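PDB 2PN2: uncharacterized protein from Psychrobacter arcticus, which is of unknown function but belongs to the OsmC family and is therefore thought to take part in osmotic stress and detoxification responses. Local coordinates for residues A[88-94]-A[110-116]; A[105-109]-A[142-146]. All coordinates share one frame; numbering follows the deposited sequence.

Contact 1 of 2, residues A[88-94]-A[110-116]; sequences IAGTTAE and HIAITFN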
ATOM      1  N   ILE A  88      -1.058  11.675 -20.936  1.00 46.83           N
ATOM      2  CA  ILE A  88      -0.532  10.327 -20.720  1.00 44.91           C
ATOM      3  C   ILE A  88      -1.615   9.325 -20.302  1.00 42.85           C
ATOM      4  O   ILE A  88      -1.286   8.261 -19.795  1.00 42.40           O
ATOM      5  CB  ILE A  88       0.704  10.314 -19.736  1.00 45.76           C
ATOM      6  CG1 ILE A  88       0.357  10.896 -18.364  1.00 39.13           C
ATOM      7  CG2 ILE A  88       1.852  11.075 -20.359  1.00 46.05           C
ATOM      8  CD1 ILE A  88       1.286  10.422 -17.252  1.00 45.83           C
ATOM      9  N   ALA A  89      -2.900   9.628 -20.552  1.00 41.63           N
ATOM     10  CA  ALA A  89      -4.003   8.698 -20.209  1.00 40.88           C
ATOM     11  C   ALA A  89      -3.781   7.369 -20.939  1.00 42.55           C
ATOM     12  O   ALA A  89      -3.297   7.344 -22.077  1.00 41.80           O
ATOM     13  CB  ALA A  89      -5.387   9.298 -20.550  1.00 40.50           C
ATOM     14  N   GLY A  90      -4.059   6.263 -20.256  1.00 42.30           N
ATOM     15  CA  GLY A  90      -3.834   4.933 -20.826  1.00 41.71           C
ATOM     16  C   GLY A  90      -2.441   4.372 -20.568  1.00 41.07           C
ATOM     17  O   GLY A  90      -2.179   3.210 -20.918  1.00 39.54           O
ATOM     18  N   THR A  91      -1.549   5.171 -19.961  1.00 39.81           N
ATOM     19  CA  THR A  91      -0.231   4.699 -19.540  1.00 40.95           C
ATOM     20  C   THR A  91      -0.471   3.567 -18.535  1.00 43.37           C
ATOM     21  O   THR A  91      -1.430   3.620 -17.757  1.00 45.13           O
ATOM     22  CB  THR A  91       0.622   5.837 -18.898  1.00 40.34           C
ATOM     23  OG1 THR A  91       0.925   6.817 -19.899  1.00 40.64           O
ATOM     24  CG2 THR A  91       1.964   5.288 -18.321  1.00 36.76           C
ATOM     25  N   THR A  92       0.363   2.534 -18.588  1.00 45.18           N
ATOM     26  CA  THR A  92       0.226   1.380 -17.714  1.00 44.47           C
ATOM     27  C   THR A  92       1.525   1.062 -16.990  1.00 44.84           C
ATOM     28  O   THR A  92       2.616   1.377 -17.483  1.00 44.39           O
ATOM     29  CB  THR A  92      -0.226   0.148 -18.503  1.00 46.85           C
ATOM     30  OG1 THR A  92       0.740  -0.153 -19.518  1.00 46.19           O
ATOM     31  CG2 THR A  92      -1.594   0.385 -19.155  1.00 41.27           C
ATOM     32  N   ALA A  93       1.393   0.430 -15.828  1.00 44.27           N
ATOM     33  CA  ALA A  93       2.530   0.003 -15.012  1.00 45.34           C
ATOM     34  C   ALA A  93       2.304  -1.435 -14.541  1.00 46.45           C
ATOM     35  O   ALA A  93       1.351  -1.663 -13.792  1.00 48.13           O
ATOM     36  CB  ALA A  93       2.709   0.945 -13.805  1.00 43.86           C
ATOM     37  N   GLU A  94       3.141  -2.386 -15.005  1.00 45.64           N
ATOM     38  CA  GLU A  94       3.112  -3.801 -14.558  1.00 44.35           C
ATOM     39  C   GLU A  94       4.024  -3.906 -13.347  1.00 42.66           C
ATOM     40  O   GLU A  94       5.200  -3.544 -13.424  1.00 40.63           O
ATOM     41  CB  GLU A  94       3.592  -4.787 -15.627  1.00 43.82           C
ATOM     42  CG  GLU A  94       2.570  -5.040 -16.681  1.00 51.37           C
ATOM     43  CD  GLU A  94       3.071  -5.824 -17.883  1.00 57.98           C
ATOM     44  OE1 GLU A  94       4.221  -6.325 -17.874  1.00 65.93           O
ATOM     45  OE2 GLU A  94       2.295  -5.935 -18.854  1.00 65.12           O
ATOM     46  N   HIS A 110       9.511  -4.356  -9.080  1.00 40.44           N
ATOM     47  CA  HIS A 110       9.826  -4.024 -10.480  1.00 42.14           C
ATOM     48  C   HIS A 110       8.579  -3.418 -11.085  1.00 44.07           C
ATOM     49  O   HIS A 110       7.493  -4.014 -10.986  1.00 46.03           O
ATOM     50  CB  HIS A 110      10.294  -5.230 -11.302  1.00 42.26           C
ATOM     51  CG  HIS A 110      11.395  -6.021 -10.668  1.00 40.50           C
ATOM     52  ND1 HIS A 110      11.684  -7.311 -11.050  1.00 45.18           N
ATOM     53  CD2 HIS A 110      12.226  -5.739  -9.634  1.00 39.57           C
ATOM     54  CE1 HIS A 110      12.688  -7.770 -10.320  1.00 49.20           C
ATOM     55  NE2 HIS A 110      13.026  -6.840  -9.446  1.00 46.65           N
ATOM     56  N   ILE A 111       8.724  -2.234 -11.678  1.00 44.49           N
ATOM     57  CA  ILE A 111       7.621  -1.486 -12.279  1.00 44.30           C
ATOM     58  C   ILE A 111       7.995  -1.242 -13.733  1.00 42.97           C
ATOM     59  O   ILE A 111       8.976  -0.566 -13.999  1.00 42.54           O
ATOM     60  CB  ILE A 111       7.359  -0.131 -11.556  1.00 45.92           C
ATOM     61  CG1 ILE A 111       7.188  -0.315 -10.043  1.00 47.97           C
ATOM     62  CG2 ILE A 111       6.145   0.607 -12.160  1.00 43.21           C
ATOM     63  CD1 ILE A 111       8.493  -0.325  -9.279  1.00 55.43           C
ATOM     64  N   ALA A 112       7.260  -1.860 -14.658  1.00 41.91           N
ATOM     65  CA  ALA A 112       7.470  -1.686 -16.097  1.00 42.74           C
ATOM     66  C   ALA A 112       6.397  -0.710 -16.571  1.00 41.68           C
ATOM     67  O   ALA A 112       5.209  -1.064 -16.612  1.00 40.06           O
ATOM     68  CB  ALA A 112       7.352  -3.021 -16.835  1.00 42.04           C
ATOM     69  N   ILE A 113       6.817   0.501 -16.948  1.00 43.14           N
ATOM     70  CA  ILE A 113       5.880   1.555 -17.380  1.00 42.59           C
ATOM     71  C   ILE A 113       5.814   1.650 -18.916  1.00 44.51           C
ATOM     72  O   ILE A 113       6.836   1.805 -19.567  1.00 44.41           O
ATOM     73  CB  ILE A 113       6.231   2.927 -16.777  1.00 42.91           C
ATOM     74  CG1 ILE A 113       6.351   2.851 -15.243  1.00 41.25           C
ATOM     75  CG2 ILE A 113       5.177   3.964 -17.194  1.00 42.05           C
ATOM     76  CD1 ILE A 113       6.612   4.199 -14.570  1.00 44.59           C
ATOM     77  N   THR A 114       4.608   1.562 -19.473  1.00 42.52           N
ATOM     78  CA  THR A 114       4.391   1.655 -20.916  1.00 42.76           C
ATOM     79  C   THR A 114       3.500   2.874 -21.166  1.00 42.38           C
ATOM     80  O   THR A 114       2.344   2.904 -20.758  1.00 40.73           O
ATOM     81  CB  THR A 114       3.800   0.344 -21.497  1.00 40.08           C
ATOM     82  OG1 THR A 114       4.688  -0.743 -21.188  1.00 43.50           O
ATOM     83  CG2 THR A 114       3.637   0.418 -23.027  1.00 42.03           C
ATOM     84  N   PHE A 115       4.082   3.898 -21.783  1.00 45.59           N
ATOM     85  CA  PHE A 115       3.361   5.107 -22.136  1.00 46.89           C
ATOM     86  C   PHE A 115       2.473   4.898 -23.366  1.00 50.41           C
ATOM     87  O   PHE A 115       2.817   4.128 -24.273  1.00 48.43           O
ATOM     88  CB  PHE A 115       4.327   6.277 -22.341  1.00 46.21           C
ATOM     89  CG  PHE A 115       4.880   6.789 -21.067  1.00 46.21           C
ATOM     90  CD1 PHE A 115       4.177   7.744 -20.334  1.00 46.61           C
ATOM     91  CD2 PHE A 115       6.059   6.259 -20.539  1.00 49.37           C
ATOM     92  CE1 PHE A 115       4.674   8.213 -19.105  1.00 46.87           C
ATOM     93  CE2 PHE A 115       6.571   6.717 -19.319  1.00 48.25           C
ATOM     94  CZ  PHE A 115       5.874   7.697 -18.599  1.00 50.96           C
ATOM     95  N   ASN A 116       1.323   5.580 -23.354  1.00 52.41           N
ATOM     96  CA  ASN A 116       0.367   5.552 -24.469  1.00 55.91           C
ATOM     97  C   ASN A 116       0.944   6.104 -25.794  1.00 56.70           C
ATOM     98  O   ASN A 116       0.619   5.579 -26.866  1.00 57.62           O
ATOM     99  CB  ASN A 116      -0.936   6.305 -24.099  1.00 56.48           C
ATOM    100  CG  ASN A 116      -0.698   7.778 -23.734  1.00 60.30           C
ATOM    101  OD1 ASN A 116       0.356   8.135 -23.197  1.00 68.02           O
ATOM    102  ND2 ASN A 116      -1.687   8.625 -24.003  1.00 62.40           N
TER

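Contact 2 of 2, residues A[105-109]-A[142-146]; sequences RVSEV and PDIFQ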
ATOM      1  N   ARG A 105       9.436 -10.244   3.990  1.00 36.49           N
ATOM      2  CA  ARG A 105       9.357  -8.819   3.665  1.00 39.23           C
ATOM      3  C   ARG A 105       9.590  -8.670   2.163  1.00 38.14           C
ATOM      4  O   ARG A 105      10.087  -9.600   1.524  1.00 40.60           O
ATOM      5  CB  ARG A 105      10.440  -8.033   4.436  1.00 39.05           C
ATOM      6  CG  ARG A 105      11.872  -8.452   4.059  1.00 37.83           C
ATOM      7  CD  ARG A 105      12.987  -7.901   4.928  1.00 41.43           C
ATOM      8  NE  ARG A 105      14.270  -8.225   4.277  1.00 39.83           N
ATOM      9  CZ  ARG A 105      15.005  -9.325   4.481  1.00 45.80           C
ATOM     10  NH1 ARG A 105      14.642 -10.270   5.343  1.00 45.07           N
ATOM     11  NH2 ARG A 105      16.136  -9.482   3.789  1.00 43.69           N
ATOM     12  N   VAL A 106       9.253  -7.504   1.632  1.00 38.40           N
ATOM     13  CA  VAL A 106       9.485  -7.143   0.219  1.00 38.91           C
ATOM     14  C   VAL A 106      10.972  -6.791   0.075  1.00 39.87           C
ATOM     15  O   VAL A 106      11.519  -6.059   0.914  1.00 39.44           O
ATOM     16  CB  VAL A 106       8.621  -5.923  -0.209  1.00 41.54           C
ATOM     17  CG1 VAL A 106       8.853  -5.551  -1.708  1.00 37.79           C
ATOM     18  CG2 VAL A 106       7.116  -6.184   0.045  1.00 38.91           C
ATOM     19  N   SER A 107      11.621  -7.354  -0.946  1.00 41.74           N
ATOM     20  CA  SER A 107      13.038  -7.082  -1.268  1.00 41.21           C
ATOM     21  C   SER A 107      13.194  -6.297  -2.586  1.00 40.91           C
ATOM     22  O   SER A 107      14.159  -5.550  -2.744  1.00 37.22           O
ATOM     23  CB  SER A 107      13.841  -8.379  -1.332  1.00 41.91           C
ATOM     24  OG  SER A 107      13.364  -9.256  -2.356  1.00 45.94           O
ATOM     25  N   GLU A 108      12.299  -6.516  -3.556  1.00 40.46           N
ATOM     26  CA  GLU A 108      12.341  -5.777  -4.813  1.00 40.41           C
ATOM     27  C   GLU A 108      10.931  -5.495  -5.313  1.00 39.96           C
ATOM     28  O   GLU A 108      10.002  -6.283  -5.055  1.00 40.66           O
ATOM     29  CB  GLU A 108      13.118  -6.550  -5.907  1.00 38.63           C
ATOM     30  CG  GLU A 108      14.427  -7.216  -5.462  1.00 40.94           C
ATOM     31  CD  GLU A 108      15.185  -7.919  -6.593  1.00 41.13           C
ATOM     32  OE1 GLU A 108      14.838  -7.758  -7.780  1.00 42.83           O
ATOM     33  OE2 GLU A 108      16.153  -8.626  -6.274  1.00 52.21           O
ATOM     34  N   VAL A 109      10.766  -4.346  -5.970  1.00 37.87           N
ATOM     35  CA  VAL A 109       9.521  -4.029  -6.678  1.00 38.73           C
ATOM     36  C   VAL A 109       9.932  -3.595  -8.071  1.00 39.74           C
ATOM     37  O   VAL A 109      10.659  -2.583  -8.227  1.00 39.47           O
ATOM     38  CB  VAL A 109       8.688  -2.932  -6.007  1.00 38.60           C
ATOM     39  CG1 VAL A 109       7.457  -2.635  -6.849  1.00 40.34           C
ATOM     40  CG2 VAL A 109       8.279  -3.333  -4.592  1.00 39.70           C
ATOM     41  N   PRO A 142      14.510   1.469   2.395  1.00 41.92           N
ATOM     42  CA  PRO A 142      15.568   1.844   1.418  1.00 43.15           C
ATOM     43  C   PRO A 142      16.329   0.668   0.759  1.00 43.44           C
ATOM     44  O   PRO A 142      16.845   0.812  -0.338  1.00 43.82           O
ATOM     45  CB  PRO A 142      16.543   2.708   2.241  1.00 44.27           C
ATOM     46  CG  PRO A 142      15.801   3.153   3.402  1.00 43.98           C
ATOM     47  CD  PRO A 142      14.714   2.151   3.686  1.00 42.76           C
ATOM     48  N   ASP A 143      16.406  -0.465   1.441  1.00 43.23           N
ATOM     49  CA  ASP A 143      17.033  -1.679   0.893  1.00 44.02           C
ATOM     50  C   ASP A 143      16.245  -2.374  -0.216  1.00 42.90           C
ATOM     51  O   ASP A 143      16.777  -3.299  -0.848  1.00 41.88           O
ATOM     52  CB  ASP A 143      17.353  -2.674   2.014  1.00 44.22           C
ATOM     53  CG  ASP A 143      18.416  -2.150   2.969  1.00 47.74           C
ATOM     54  OD1 ASP A 143      19.026  -1.080   2.703  1.00 42.85           O
ATOM     55  OD2 ASP A 143      18.659  -2.837   3.985  1.00 44.76           O
ATOM     56  N   ILE A 144      14.996  -1.960  -0.434  1.00 39.94           N
ATOM     57  CA  ILE A 144      14.177  -2.469  -1.519  1.00 40.69           C
ATOM     58  C   ILE A 144      14.703  -1.927  -2.844  1.00 40.71           C
ATOM     59  O   ILE A 144      14.901  -0.707  -2.995  1.00 42.06           O
ATOM     60  CB  ILE A 144      12.680  -2.143  -1.323  1.00 41.60           C
ATOM     61  CG1 ILE A 144      12.156  -2.942  -0.125  1.00 41.04           C
ATOM     62  CG2 ILE A 144      11.830  -2.478  -2.587  1.00 39.86           C
ATOM     63  CD1 ILE A 144      10.784  -2.516   0.365  1.00 41.83           C
ATOM     64  N   PHE A 145      14.981  -2.842  -3.780  1.00 39.46           N
ATOM     65  CA  PHE A 145      15.401  -2.442  -5.125  1.00 40.16           C
ATOM     66  C   PHE A 145      14.126  -2.015  -5.875  1.00 40.44           C
ATOM     67  O   PHE A 145      13.252  -2.836  -6.134  1.00 41.26           O
ATOM     68  CB  PHE A 145      16.191  -3.568  -5.826  1.00 42.78           C
ATOM     69  CG  PHE A 145      16.585  -3.269  -7.261  1.00 39.49           C
ATOM     70  CD1 PHE A 145      16.949  -1.969  -7.682  1.00 42.82           C
ATOM     71  CD2 PHE A 145      16.673  -4.312  -8.180  1.00 42.22           C
ATOM     72  CE1 PHE A 145      17.318  -1.715  -9.017  1.00 38.38           C
ATOM     73  CE2 PHE A 145      17.062  -4.071  -9.509  1.00 37.57           C
ATOM     74  CZ  PHE A 145      17.373  -2.765  -9.931  1.00 39.20           C
ATOM     75  N   GLN A 146      13.986  -0.712  -6.111  1.00 42.73           N
ATOM     76  CA  GLN A 146      12.873  -0.147  -6.897  1.00 42.01           C
ATOM     77  C   GLN A 146      13.381  -0.087  -8.340  1.00 44.49           C
ATOM     78  O   GLN A 146      14.155   0.793  -8.689  1.00 43.22           O
ATOM     79  CB  GLN A 146      12.490   1.235  -6.385  1.00 43.12           C
ATOM     80  CG  GLN A 146      12.071   1.232  -4.921  1.00 44.74           C
ATOM     81  CD  GLN A 146      11.688   2.597  -4.415  1.00 51.68           C
ATOM     82  OE1 GLN A 146      11.038   3.379  -5.116  1.00 45.69           O
ATOM     83  NE2 GLN A 146      12.065   2.885  -3.177  1.00 45.90           N
TER
HETATM   84  O   HOH W   1      16.906  -5.808  -2.083  1.00 43.11           O

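Contact 1 of 2, residues A[88-94]-A[110-116]
T91 holds OG1 beside its backbone N (chi1 -66°), setting CG2 anti to that N, and F115 has CG anti to its carbonyl carbon (chi1 -74°), which brings the T91 methyl over one face of the F115 ring. T91 CG2 stands 4.2 Å from the F115 ring centroid, 24° off the normal, a CH-pi contact displaced toward the rim. I88 CG2 meets the same ring near its plane, 4.1 Å from F115 CD1. The T91 hydroxyl also lies beside the ring, OG1 3.4 Å from F115 CD1, and donates to I88 O at 2.6 Å; T91 N bonds that oxygen too, closing the type II turn 88-91. Cut back to an alanine, this position would probably leave I88 O with the backbone bond alone and uncover part of the F115 face. The N116 amide lies beside the turn, OD1 3.4 Å from I88 CA. The antiparallel ladder runs through the hydrogen-bonded pairs T92-T114 (T114 N to T92 O 2.8 Å) and E94-A112. A93 CB packs 3.8 Å from I111 CG2. Chemically, then, I88, T91 and A93 pack on both helix 61-83 and apolar or aromatic side chains of the second subunit, whose K24 salt-bridges E94 and whose strand pairs with T92-E94.

Contact 2 of 2, residues A[105-109]-A[142-146]
S107 O accepts from F145 N at 3.0 Å and F145 O from V109 N at 2.9 Å, a two-bond parallel ladder that pairs E108 with F145 and V109 with Q146. The second bond is nearly linear with the F145 carbonyl, its C=O...N angle being 161°. A water adds to the first link, donating to both S107 O and D143 O, so that S107 O receives two donors where strand 145-150 is only beginning. S107 and E108 both face V98 on the neighbouring strand 92-100, which defines a classic beta bulge. I144 carries the apolar side-chain contacts. Its CG1, anti to the carbonyl carbon (chi1 -68°), rests 3.3 Å from V106 O, and CD1 continues obliquely to V106 CB at 4.1 Å. The other branch, CG2, reaches V109 CG2 at 4.2 Å, so the two branches of I144 meet the residues flanking the S107-E108 bulge. V106 and V109 also touch T62 and L69 of helix 61-83, respectively. E108 OE1 sits at the edge of the F145 ring, near its plane, 3.9 Å from F145 CD2, with carboxylate and ring planes 64° apart; that oxygen is hydrogen-bonded to H110 NE2. The start of the parallel pairing therefore rests on backbone bonds, one bridging water and a branched apolar side chain, while the E108 carboxylate is hydrogen-bonded along its own strand and only touches F145.

Strand 105-114 is the middle strand of a mixed three-stranded sheet and serves both contacts, whose centres lie about 20 Å apart. Contact 2 uses its first half and contact 1 its second, on opposite neighbours: strand 92-100 runs antiparallel to it as a hairpin partner, whereas strand 145-150 returns parallel after helix 121-132, completing a beta-alpha-beta unit. Along the chain the segments alternate, in the order 88-94, 105-109, 110-116, 142-146, so the hairpin and the crossover overlap along the chain and share strand 105-114. Side chains from both contacts reach helix 61-83, and both touch the second subunit. The central strand thereby joins a local hairpin to a longer-range crossover in an OsmC-like dimer.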